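Local coordinates for protein 2-hydroxyisobutanoyl-CoA mutase large subunit (Aquincola tertiaricarbonis, PDB 4R3U) that interconverts 2-hydroxyisobutanoyl-CoA and (3S)-3-hydroxybutanoyl-CoA, working together with a small cobalamin-binding subunit, at residues T207-I212 with N251-H256; D211-Y216 with I276-E281; F270-L275 with L296-V301. All coordinates share one frame; numbering follows the deposited sequence.

Interaction 1: T207-I212 with N251-H256; sequences TVQADI and NISGYH. With 3HC (3-hydroxybutanoyl-coenzyme A), chain E.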
# COMPACT_ATOMS: atom_id res chain seq x y z
N THR A 207 -3.62 -14.07 25.09
CA THR A 207 -5.03 -13.79 24.88
C THR A 207 -5.80 -15.05 24.43
O THR A 207 -5.27 -15.88 23.69
CB THR A 207 -5.18 -12.74 23.74
OG1 THR A 207 -4.23 -11.68 23.89
CG2 THR A 207 -6.59 -12.19 23.62
N VAL A 208 -7.07 -15.15 24.88
CA VAL A 208 -8.11 -16.07 24.41
C VAL A 208 -9.20 -15.11 23.95
O VAL A 208 -9.46 -14.11 24.64
CB VAL A 208 -8.60 -17.11 25.44
CG1 VAL A 208 -7.60 -18.26 25.56
CG2 VAL A 208 -8.89 -16.47 26.80
N GLN A 209 -9.72 -15.29 22.73
CA GLN A 209 -10.76 -14.40 22.17
C GLN A 209 -11.99 -14.34 23.10
O GLN A 209 -12.45 -13.25 23.43
CB GLN A 209 -11.12 -14.79 20.73
CG GLN A 209 -11.93 -13.72 20.02
CD GLN A 209 -11.90 -13.91 18.54
OE1 GLN A 209 -12.75 -14.60 17.95
NE2 GLN A 209 -10.86 -13.36 17.93
N ALA A 210 -12.48 -15.52 23.52
CA ALA A 210 -13.56 -15.73 24.51
C ALA A 210 -14.94 -15.06 24.34
O ALA A 210 -15.94 -15.60 24.81
CB ALA A 210 -13.01 -15.52 25.92
N ASP A 211 -15.00 -13.88 23.70
CA ASP A 211 -16.23 -13.10 23.47
C ASP A 211 -17.32 -13.92 22.80
O ASP A 211 -17.29 -14.13 21.59
CB ASP A 211 -15.94 -11.81 22.64
CG ASP A 211 -17.12 -10.88 22.40
OD1 ASP A 211 -18.27 -11.23 22.79
OD2 ASP A 211 -16.90 -9.82 21.79
N ILE A 212 -18.29 -14.34 23.60
CA ILE A 212 -19.42 -15.15 23.13
C ILE A 212 -20.58 -14.33 22.54
O ILE A 212 -21.26 -14.81 21.64
CB ILE A 212 -19.86 -16.18 24.18
CG1 ILE A 212 -20.56 -17.38 23.55
CG2 ILE A 212 -20.67 -15.55 25.34
CD1 ILE A 212 -19.66 -18.37 22.89
N ASN A 251 -10.92 -10.49 23.96
CA ASN A 251 -10.83 -9.57 22.87
C ASN A 251 -12.28 -9.43 22.49
O ASN A 251 -12.85 -10.35 21.87
CB ASN A 251 -10.04 -10.15 21.69
CG ASN A 251 -8.60 -9.71 21.63
OD1 ASN A 251 -8.03 -9.10 22.54
ND2 ASN A 251 -7.98 -10.04 20.56
N ILE A 252 -12.93 -8.32 22.98
CA ILE A 252 -14.31 -7.96 22.65
C ILE A 252 -14.19 -7.54 21.18
O ILE A 252 -13.48 -6.59 20.85
CB ILE A 252 -14.87 -6.86 23.59
CG1 ILE A 252 -14.70 -7.27 25.06
CG2 ILE A 252 -16.34 -6.56 23.27
CD1 ILE A 252 -14.61 -6.13 26.09
N SER A 253 -14.78 -8.34 20.29
CA SER A 253 -14.57 -8.24 18.84
C SER A 253 -15.60 -7.59 17.94
O SER A 253 -16.79 -7.86 18.03
CB SER A 253 -14.15 -9.60 18.28
OG SER A 253 -13.33 -10.35 19.16
N GLY A 254 -15.10 -6.80 17.01
CA GLY A 254 -15.90 -6.15 15.98
C GLY A 254 -15.62 -6.73 14.60
O GLY A 254 -16.50 -6.72 13.73
N TYR A 255 -14.39 -7.30 14.43
CA TYR A 255 -13.94 -7.92 13.20
C TYR A 255 -15.01 -8.80 12.51
O TYR A 255 -15.32 -8.62 11.33
CB TYR A 255 -12.63 -8.71 13.43
CG TYR A 255 -12.07 -9.30 12.14
CD1 TYR A 255 -11.28 -8.54 11.28
CD2 TYR A 255 -12.40 -10.60 11.75
CE1 TYR A 255 -10.85 -9.04 10.05
CE2 TYR A 255 -11.96 -11.12 10.52
CZ TYR A 255 -11.18 -10.33 9.68
OH TYR A 255 -10.74 -10.84 8.47
N HIS A 256 -15.54 -9.77 13.26
CA HIS A 256 -16.51 -10.76 12.81
C HIS A 256 -17.83 -10.13 12.47
O HIS A 256 -18.50 -10.62 11.55
CB HIS A 256 -16.66 -11.87 13.85
CG HIS A 256 -15.35 -12.28 14.45
ND1 HIS A 256 -14.82 -11.61 15.56
CD2 HIS A 256 -14.49 -13.25 14.07
CE1 HIS A 256 -13.67 -12.21 15.81
NE2 HIS A 256 -13.43 -13.21 14.95
N1A 3HC E . 5.78 2.01 25.73
C2A 3HC E . 6.01 1.18 26.93
N3A 3HC E . 5.34 -0.13 26.83
C4A 3HC E . 4.62 -0.48 25.75
C5A 3HC E . 4.46 0.35 24.70
C6A 3HC E . 5.01 1.58 24.71
N6A 3HC E . 4.81 2.36 23.64
N7A 3HC E . 3.71 -0.29 23.79
C8A 3HC E . 3.42 -1.50 24.27
N9A 3HC E . 3.96 -1.60 25.48
C1B 3HC E . 3.92 -2.76 26.43
C2B 3HC E . 2.52 -3.06 26.93
O2B 3HC E . 2.18 -2.28 28.08
C3B 3HC E . 2.61 -4.54 27.25
O3B 3HC E . 3.22 -4.75 28.55
P3B 3HC E . 2.64 -5.79 29.64
O7A 3HC E . 2.74 -7.09 28.94
O8A 3HC E . 3.61 -5.62 30.76
O9A 3HC E . 1.28 -5.28 29.89
C4B 3HC E . 3.57 -5.08 26.19
O4B 3HC E . 4.37 -3.94 25.74
C5B 3HC E . 2.80 -5.74 25.04
O5B 3HC E . 2.15 -4.73 24.23
P1A 3HC E . 0.54 -4.62 24.04
O1A 3HC E . -0.19 -5.20 25.20
O2A 3HC E . 0.22 -3.24 23.64
O3A 3HC E . 0.43 -5.55 22.69
P2A 3HC E . 0.02 -7.12 22.61
O4A 3HC E . 0.11 -7.53 21.19
O5A 3HC E . 0.74 -7.92 23.63
O6A 3HC E . -1.50 -7.05 23.05
CBP 3HC E . -3.91 -6.99 22.81
CCP 3HC E . -2.56 -6.48 22.26
CDP 3HC E . -4.08 -6.37 24.20
CEP 3HC E . -5.05 -6.47 21.92
CAP 3HC E . -3.92 -8.56 22.91
OAP 3HC E . -5.11 -9.10 23.54
C9P 3HC E . -3.53 -9.34 21.63
O9P 3HC E . -2.35 -9.61 21.38
N8P 3HC E . -4.55 -9.79 20.87
C7P 3HC E . -4.30 -10.60 19.68
C6P 3HC E . -5.61 -11.19 19.16
C5P 3HC E . -5.42 -11.96 17.85
O5P 3HC E . -4.34 -12.00 17.25
N4P 3HC E . -6.54 -12.58 17.44
C3P 3HC E . -6.59 -13.35 16.21
C2P 3HC E . -8.03 -13.39 15.76
S1P 3HC E . -8.22 -14.25 14.17
C1 3HC E . -10.01 -14.11 14.05
O1 3HC E . -10.77 -14.27 15.00
C2 3HC E . -10.57 -13.67 12.68
C3 3HC E . -10.60 -14.82 11.67
O3 3HC E . -9.28 -15.35 11.52
C4 3HC E . -11.57 -15.92 12.11
O HOH W 1 -18.24 -8.04 20.47
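Asp211 and Ser253 make one of two direct hydrogen bonds across this contact: Ser253 N donates to the anti lone pair of Asp211 OD2 over 3.0 Å. A water spans the same pair, donating to Asp211 OD2 and to Ser253 O, while Asp211 OD1 is taken by the hydroxyl of Tyr278. The second bond, Asn251 N to Gln209 O at 3.2 Å, is nearly straight (174°); Asp211 N reaches that oxygen from the opposite face of the carbonyl, so two donors grip it. Gln209 and His256 meet tip to tip, amide and imidazole planes 69° apart, and converge on the substrate thioester oxygen: Gln209 NE2 donates to 3HC O1 over 3.1 Å, and His256 NE2 to 3HC O1 over 2.9 Å, with O1 at the edge of the imidazole. Asn180 holds Gln209 OE1, which fixes the turn of the amide. These are the C-terminal ends of the strands of a TIM barrel, where 206-208 and 252-253 flank an acyl-CoA threaded through the barrel, as in methylmalonyl-CoA mutases; 2-hydroxyisobutanoyl-CoA is bound by the same Gln209 and His256 atoms. Farther along the pantetheine, Thr207 OG1 lies 2.7 Å from 3HC OAP, a hydroxyl. Packing completes the contact: Gln209 CG, anti to its backbone N (chi1 -167°), rests 3.7 Å from Ser253 OG, and Ile252 CG2 lies 3.6 Å from Asp211 OD2.

Interaction 2: D211-Y216 with I276-E281; sequences DILKEY and ITYVNE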
# COMPACT_ATOMS: atom_id res chain seq x y z
N ASP A 211 -15.00 -13.88 23.70
CA ASP A 211 -16.23 -13.10 23.47
C ASP A 211 -17.32 -13.92 22.80
O ASP A 211 -17.29 -14.13 21.59
CB ASP A 211 -15.94 -11.81 22.64
CG ASP A 211 -17.12 -10.88 22.40
OD1 ASP A 211 -18.27 -11.23 22.79
OD2 ASP A 211 -16.90 -9.82 21.79
N ILE A 212 -18.29 -14.34 23.60
CA ILE A 212 -19.42 -15.15 23.13
C ILE A 212 -20.58 -14.33 22.54
O ILE A 212 -21.26 -14.81 21.64
CB ILE A 212 -19.86 -16.18 24.18
CG1 ILE A 212 -20.56 -17.38 23.55
CG2 ILE A 212 -20.67 -15.55 25.34
CD1 ILE A 212 -19.66 -18.37 22.89
N LEU A 213 -20.78 -13.11 22.99
CA LEU A 213 -21.86 -12.26 22.49
C LEU A 213 -21.76 -12.04 20.97
O LEU A 213 -22.76 -12.17 20.25
CB LEU A 213 -22.01 -10.96 23.32
CG LEU A 213 -22.31 -11.18 24.86
CD1 LEU A 213 -22.22 -9.91 25.65
CD2 LEU A 213 -23.64 -11.83 25.11
N LYS A 214 -20.52 -11.87 20.48
CA LYS A 214 -20.27 -11.67 19.06
C LYS A 214 -20.44 -12.96 18.27
O LYS A 214 -20.57 -12.91 17.06
CB LYS A 214 -18.90 -11.00 18.84
CG LYS A 214 -17.68 -11.84 19.19
CD LYS A 214 -17.10 -12.58 18.01
CE LYS A 214 -15.74 -13.13 18.37
NZ LYS A 214 -15.79 -14.31 19.30
N GLU A 215 -20.41 -14.12 18.96
CA GLU A 215 -20.61 -15.45 18.35
C GLU A 215 -22.08 -15.62 18.00
O GLU A 215 -22.39 -16.05 16.89
CB GLU A 215 -20.15 -16.56 19.31
CG GLU A 215 -18.62 -16.64 19.47
CD GLU A 215 -17.86 -16.85 18.18
OE1 GLU A 215 -18.40 -17.52 17.28
OE2 GLU A 215 -16.77 -16.27 18.02
N TYR A 216 -22.99 -15.20 18.90
CA TYR A 216 -24.44 -15.23 18.64
C TYR A 216 -24.81 -14.24 17.54
O TYR A 216 -25.63 -14.53 16.67
CB TYR A 216 -25.25 -14.96 19.92
CG TYR A 216 -25.03 -16.00 21.00
CD1 TYR A 216 -25.48 -17.31 20.84
CD2 TYR A 216 -24.38 -15.67 22.19
CE1 TYR A 216 -25.25 -18.28 21.83
CE2 TYR A 216 -24.16 -16.63 23.18
CZ TYR A 216 -24.58 -17.93 22.99
OH TYR A 216 -24.35 -18.88 23.96
N ILE A 276 -20.37 -3.37 27.50
CA ILE A 276 -21.25 -2.95 28.58
C ILE A 276 -21.86 -4.16 29.33
O ILE A 276 -21.78 -4.21 30.56
CB ILE A 276 -22.30 -1.92 28.08
CG1 ILE A 276 -21.62 -0.56 27.80
CG2 ILE A 276 -23.52 -1.80 29.07
CD1 ILE A 276 -22.29 0.28 26.71
N THR A 277 -22.37 -5.15 28.58
CA THR A 277 -22.95 -6.38 29.10
C THR A 277 -21.94 -7.12 29.98
O THR A 277 -22.28 -7.51 31.10
CB THR A 277 -23.47 -7.23 27.94
OG1 THR A 277 -24.21 -6.38 27.07
CG2 THR A 277 -24.33 -8.39 28.38
N TYR A 278 -20.70 -7.27 29.49
CA TYR A 278 -19.59 -7.95 30.16
C TYR A 278 -19.17 -7.27 31.45
O TYR A 278 -19.01 -7.96 32.46
CB TYR A 278 -18.38 -8.11 29.20
CG TYR A 278 -18.57 -9.14 28.09
CD1 TYR A 278 -19.14 -10.39 28.35
CD2 TYR A 278 -18.09 -8.89 26.80
CE1 TYR A 278 -19.28 -11.34 27.35
CE2 TYR A 278 -18.24 -9.84 25.78
CZ TYR A 278 -18.81 -11.08 26.07
OH TYR A 278 -18.95 -12.04 25.10
N VAL A 279 -19.02 -5.94 31.44
CA VAL A 279 -18.62 -5.15 32.60
C VAL A 279 -19.66 -5.27 33.71
O VAL A 279 -19.29 -5.44 34.88
CB VAL A 279 -18.32 -3.67 32.25
CG1 VAL A 279 -17.94 -2.87 33.50
CG2 VAL A 279 -17.22 -3.57 31.20
N ASN A 280 -20.95 -5.23 33.33
CA ASN A 280 -22.08 -5.38 34.26
C ASN A 280 -22.06 -6.77 34.93
O ASN A 280 -22.25 -6.86 36.14
CB ASN A 280 -23.41 -5.15 33.55
CG ASN A 280 -23.69 -3.71 33.17
OD1 ASN A 280 -23.32 -2.76 33.86
ND2 ASN A 280 -24.42 -3.51 32.08
N GLU A 281 -21.80 -7.83 34.14
CA GLU A 281 -21.73 -9.21 34.62
C GLU A 281 -20.58 -9.44 35.58
O GLU A 281 -20.77 -10.15 36.57
CB GLU A 281 -21.65 -10.20 33.43
CG GLU A 281 -22.97 -10.84 33.05
CD GLU A 281 -24.05 -10.91 34.10
OE1 GLU A 281 -24.86 -9.95 34.18
OE2 GLU A 281 -24.09 -11.90 34.86
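Hydrogen bonding centres on Tyr278, whose OH donates to Asp211 OD1 at 2.5 Å. The side chains cross at about a right angle, carboxylate and ring planes 79° apart, and the hydroxyl meets the oxygen from above the carboxylate plane. From the opposite face of that plane Lys214 N donates to Asp211 OD1 over 3.3 Å, giving this oxygen two donors. The phenol oxygen receives a weak, bent bond from Ile212 N (2.8 Å, 116°). Charge pairing stays within the 211-216 segment: Lys214 NZ bridges to Glu215 OE2 at 2.5 Å and donates in plane to Asp211 O, folding the lysine back on the turn. In the apolar contact Leu213 CG, anti to the carbonyl carbon, carries CD1 over one face of the Tyr278 ring in a CH-pi contact, 3.8 Å from the centroid and 20° off the normal, and CD1 touches Thr277 CB at 3.7 Å. Ile447 and Ile450 of helix 446-451 pack on the same leucine. The bond from Lys214 N to the side chain three residues earlier is the signature of an aspartate capping a helix N-terminus, here of helix 213-219, and a tyrosine from helix 264-283 ties this cap to a second helix outside the TIM barrel strands.

Interaction 3: F270-L275 with L296-V301; sequences FTLANL and LAFFFV. With 3HC (3-hydroxybutanoyl-coenzyme A), chain E.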
# COMPACT_ATOMS: atom_id res chain seq x y z
N PHE A 270 -21.83 -2.19 18.10
CA PHE A 270 -22.24 -3.52 18.62
C PHE A 270 -21.17 -4.15 19.52
O PHE A 270 -21.52 -4.86 20.47
CB PHE A 270 -22.68 -4.46 17.48
CG PHE A 270 -23.84 -4.00 16.60
CD1 PHE A 270 -24.59 -2.87 16.93
CD2 PHE A 270 -24.19 -4.71 15.47
CE1 PHE A 270 -25.64 -2.45 16.13
CE2 PHE A 270 -25.28 -4.31 14.69
CZ PHE A 270 -25.98 -3.18 15.02
N THR A 271 -19.88 -3.81 19.30
CA THR A 271 -18.77 -4.27 20.12
C THR A 271 -18.84 -3.57 21.47
O THR A 271 -18.67 -4.22 22.52
CB THR A 271 -17.42 -4.06 19.40
OG1 THR A 271 -17.49 -4.67 18.12
CG2 THR A 271 -16.25 -4.66 20.17
N LEU A 272 -19.10 -2.25 21.45
CA LEU A 272 -19.27 -1.49 22.68
C LEU A 272 -20.50 -1.95 23.47
O LEU A 272 -20.42 -2.04 24.70
CB LEU A 272 -19.25 0.02 22.42
CG LEU A 272 -17.88 0.57 22.00
CD1 LEU A 272 -17.93 2.06 21.82
CD2 LEU A 272 -16.78 0.19 23.00
N ALA A 273 -21.60 -2.35 22.77
CA ALA A 273 -22.82 -2.90 23.40
C ALA A 273 -22.48 -4.16 24.20
O ALA A 273 -22.94 -4.33 25.33
CB ALA A 273 -23.89 -3.18 22.35
N ASN A 274 -21.63 -5.02 23.62
CA ASN A 274 -21.12 -6.27 24.21
C ASN A 274 -20.23 -5.99 25.42
O ASN A 274 -20.39 -6.65 26.45
CB ASN A 274 -20.39 -7.11 23.16
CG ASN A 274 -21.33 -7.81 22.20
OD1 ASN A 274 -22.54 -7.94 22.44
ND2 ASN A 274 -20.79 -8.38 21.12
N LEU A 275 -19.35 -4.96 25.32
CA LEU A 275 -18.49 -4.54 26.43
C LEU A 275 -19.34 -4.20 27.67
O LEU A 275 -19.05 -4.70 28.76
CB LEU A 275 -17.61 -3.33 26.04
CG LEU A 275 -17.03 -2.52 27.22
CD1 LEU A 275 -15.83 -3.20 27.85
CD2 LEU A 275 -16.73 -1.12 26.81
N LEU A 296 -8.91 -5.61 29.88
CA LEU A 296 -9.86 -5.87 28.80
C LEU A 296 -9.18 -5.41 27.52
O LEU A 296 -8.34 -4.50 27.55
CB LEU A 296 -11.17 -5.06 29.00
CG LEU A 296 -12.09 -5.44 30.17
CD1 LEU A 296 -13.16 -4.38 30.37
CD2 LEU A 296 -12.72 -6.81 29.95
N ALA A 297 -9.54 -6.03 26.40
CA ALA A 297 -8.97 -5.72 25.09
C ALA A 297 -10.02 -5.98 24.02
O ALA A 297 -11.05 -6.63 24.28
CB ALA A 297 -7.71 -6.54 24.83
N PHE A 298 -9.78 -5.45 22.82
CA PHE A 298 -10.68 -5.51 21.67
C PHE A 298 -10.01 -6.04 20.41
O PHE A 298 -8.78 -6.18 20.35
CB PHE A 298 -11.26 -4.11 21.41
CG PHE A 298 -12.09 -3.58 22.55
CD1 PHE A 298 -11.48 -2.99 23.66
CD2 PHE A 298 -13.46 -3.72 22.55
CE1 PHE A 298 -12.24 -2.56 24.75
CE2 PHE A 298 -14.23 -3.26 23.64
CZ PHE A 298 -13.61 -2.70 24.72
N PHE A 299 -10.83 -6.34 19.41
CA PHE A 299 -10.36 -6.82 18.11
C PHE A 299 -11.24 -6.20 17.02
O PHE A 299 -12.45 -6.43 16.98
CB PHE A 299 -10.35 -8.37 18.07
CG PHE A 299 -10.16 -9.05 16.73
CD1 PHE A 299 -9.28 -8.53 15.78
CD2 PHE A 299 -10.79 -10.25 16.45
CE1 PHE A 299 -9.09 -9.18 14.56
CE2 PHE A 299 -10.58 -10.91 15.23
CZ PHE A 299 -9.71 -10.38 14.30
N PHE A 300 -10.62 -5.39 16.17
CA PHE A 300 -11.33 -4.71 15.07
C PHE A 300 -10.72 -5.00 13.69
O PHE A 300 -9.56 -5.38 13.59
CB PHE A 300 -11.41 -3.19 15.33
CG PHE A 300 -12.20 -2.87 16.57
CD1 PHE A 300 -13.58 -3.09 16.62
CD2 PHE A 300 -11.57 -2.38 17.72
CE1 PHE A 300 -14.31 -2.81 17.79
CE2 PHE A 300 -12.30 -2.09 18.87
CZ PHE A 300 -13.66 -2.32 18.91
N VAL A 301 -11.51 -4.81 12.65
CA VAL A 301 -11.04 -4.94 11.27
C VAL A 301 -10.46 -3.57 10.85
O VAL A 301 -10.79 -2.53 11.44
CB VAL A 301 -12.23 -5.36 10.31
CG1 VAL A 301 -13.26 -4.23 10.15
CG2 VAL A 301 -11.73 -5.82 8.96
N1A 3HC E . 5.78 2.01 25.73
C2A 3HC E . 6.01 1.18 26.93
N3A 3HC E . 5.34 -0.13 26.83
C4A 3HC E . 4.62 -0.48 25.75
C5A 3HC E . 4.46 0.35 24.70
C6A 3HC E . 5.01 1.58 24.71
N6A 3HC E . 4.81 2.36 23.64
N7A 3HC E . 3.71 -0.29 23.79
C8A 3HC E . 3.42 -1.50 24.27
N9A 3HC E . 3.96 -1.60 25.48
C1B 3HC E . 3.92 -2.76 26.43
C2B 3HC E . 2.52 -3.06 26.93
O2B 3HC E . 2.18 -2.28 28.08
C3B 3HC E . 2.61 -4.54 27.25
O3B 3HC E . 3.22 -4.75 28.55
P3B 3HC E . 2.64 -5.79 29.64
O7A 3HC E . 2.74 -7.09 28.94
O8A 3HC E . 3.61 -5.62 30.76
O9A 3HC E . 1.28 -5.28 29.89
C4B 3HC E . 3.57 -5.08 26.19
O4B 3HC E . 4.37 -3.94 25.74
C5B 3HC E . 2.80 -5.74 25.04
O5B 3HC E . 2.15 -4.73 24.23
P1A 3HC E . 0.54 -4.62 24.04
O1A 3HC E . -0.19 -5.20 25.20
O2A 3HC E . 0.22 -3.24 23.64
O3A 3HC E . 0.43 -5.55 22.69
P2A 3HC E . 0.02 -7.12 22.61
O4A 3HC E . 0.11 -7.53 21.19
O5A 3HC E . 0.74 -7.92 23.63
O6A 3HC E . -1.50 -7.05 23.05
CBP 3HC E . -3.91 -6.99 22.81
CCP 3HC E . -2.56 -6.48 22.26
CDP 3HC E . -4.08 -6.37 24.20
CEP 3HC E . -5.05 -6.47 21.92
CAP 3HC E . -3.92 -8.56 22.91
OAP 3HC E . -5.11 -9.10 23.54
C9P 3HC E . -3.53 -9.34 21.63
O9P 3HC E . -2.35 -9.61 21.38
N8P 3HC E . -4.55 -9.79 20.87
C7P 3HC E . -4.30 -10.60 19.68
C6P 3HC E . -5.61 -11.19 19.16
C5P 3HC E . -5.42 -11.96 17.85
O5P 3HC E . -4.34 -12.00 17.25
N4P 3HC E . -6.54 -12.58 17.44
C3P 3HC E . -6.59 -13.35 16.21
C2P 3HC E . -8.03 -13.39 15.76
S1P 3HC E . -8.22 -14.25 14.17
C1 3HC E . -10.01 -14.11 14.05
O1 3HC E . -10.77 -14.27 15.00
C2 3HC E . -10.57 -13.67 12.68
C3 3HC E . -10.60 -14.82 11.67
O3 3HC E . -9.28 -15.35 11.52
C4 3HC E . -11.57 -15.92 12.11
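Thr271 and Phe298 face each other where helix 270-275 runs antiparallel to strand 298-301, the axes 10.6 Å apart at closest approach and their directions 170° apart. Thr271 CG2, set anti to its backbone N, touches two rings: Phe298 at its edge, in plane, 3.8 Å from CD2, and Phe300, which it meets tip to tip, 3.6 Å from CE1. Thr271 OG1 is bonded back to Glu267 O, so the polar end is satisfied within its own helix. One turn on, Leu275 CD1 touches two groups, 3.9 Å from Leu296 CD1 and 3.9 Å from Phe298 CZ; the leucine crosses Phe298 at about a right angle. An alanine in place of Phe298 would probably open a gap beside Thr271 CG2 and Leu275 CD1 and take from Tyr320 its edge-to-face ring partner. On the other side of the strand Phe299 CE2 lies 3.4 Å from 3HC O1, and Ala297 CB packs on the pantetheine. Strand 298-302 runs parallel between strands 252-253 and 340-344 of the TIM barrel, its outer side covered by helix 264-283 together with Tyr320, Phe313 and Leu316 of helix 306-327.

All three contacts are buried, but at different depths. Interaction 1 lies nearest the chain centre and borders the substrate; interaction 3 is one layer out, its strand facing the ligand on one side and a helix on the other; interaction 2, its centre about 14 Å from the centre of the chain, joins helix 213-219 to helix 264-283. Their chemistry follows: polar and ligand-directed in the first, a carboxylate cap plus CH-pi packing in the second, apolar across the third. Asp211 belongs to 1 and 2, using one carboxylate oxygen in each. Helix 264-283 serves 2 and 3. Strands 252-253 and 298-302 pair in the sheet, joining 1 to 3 through a probable Ile252 N to Ala297 O bond.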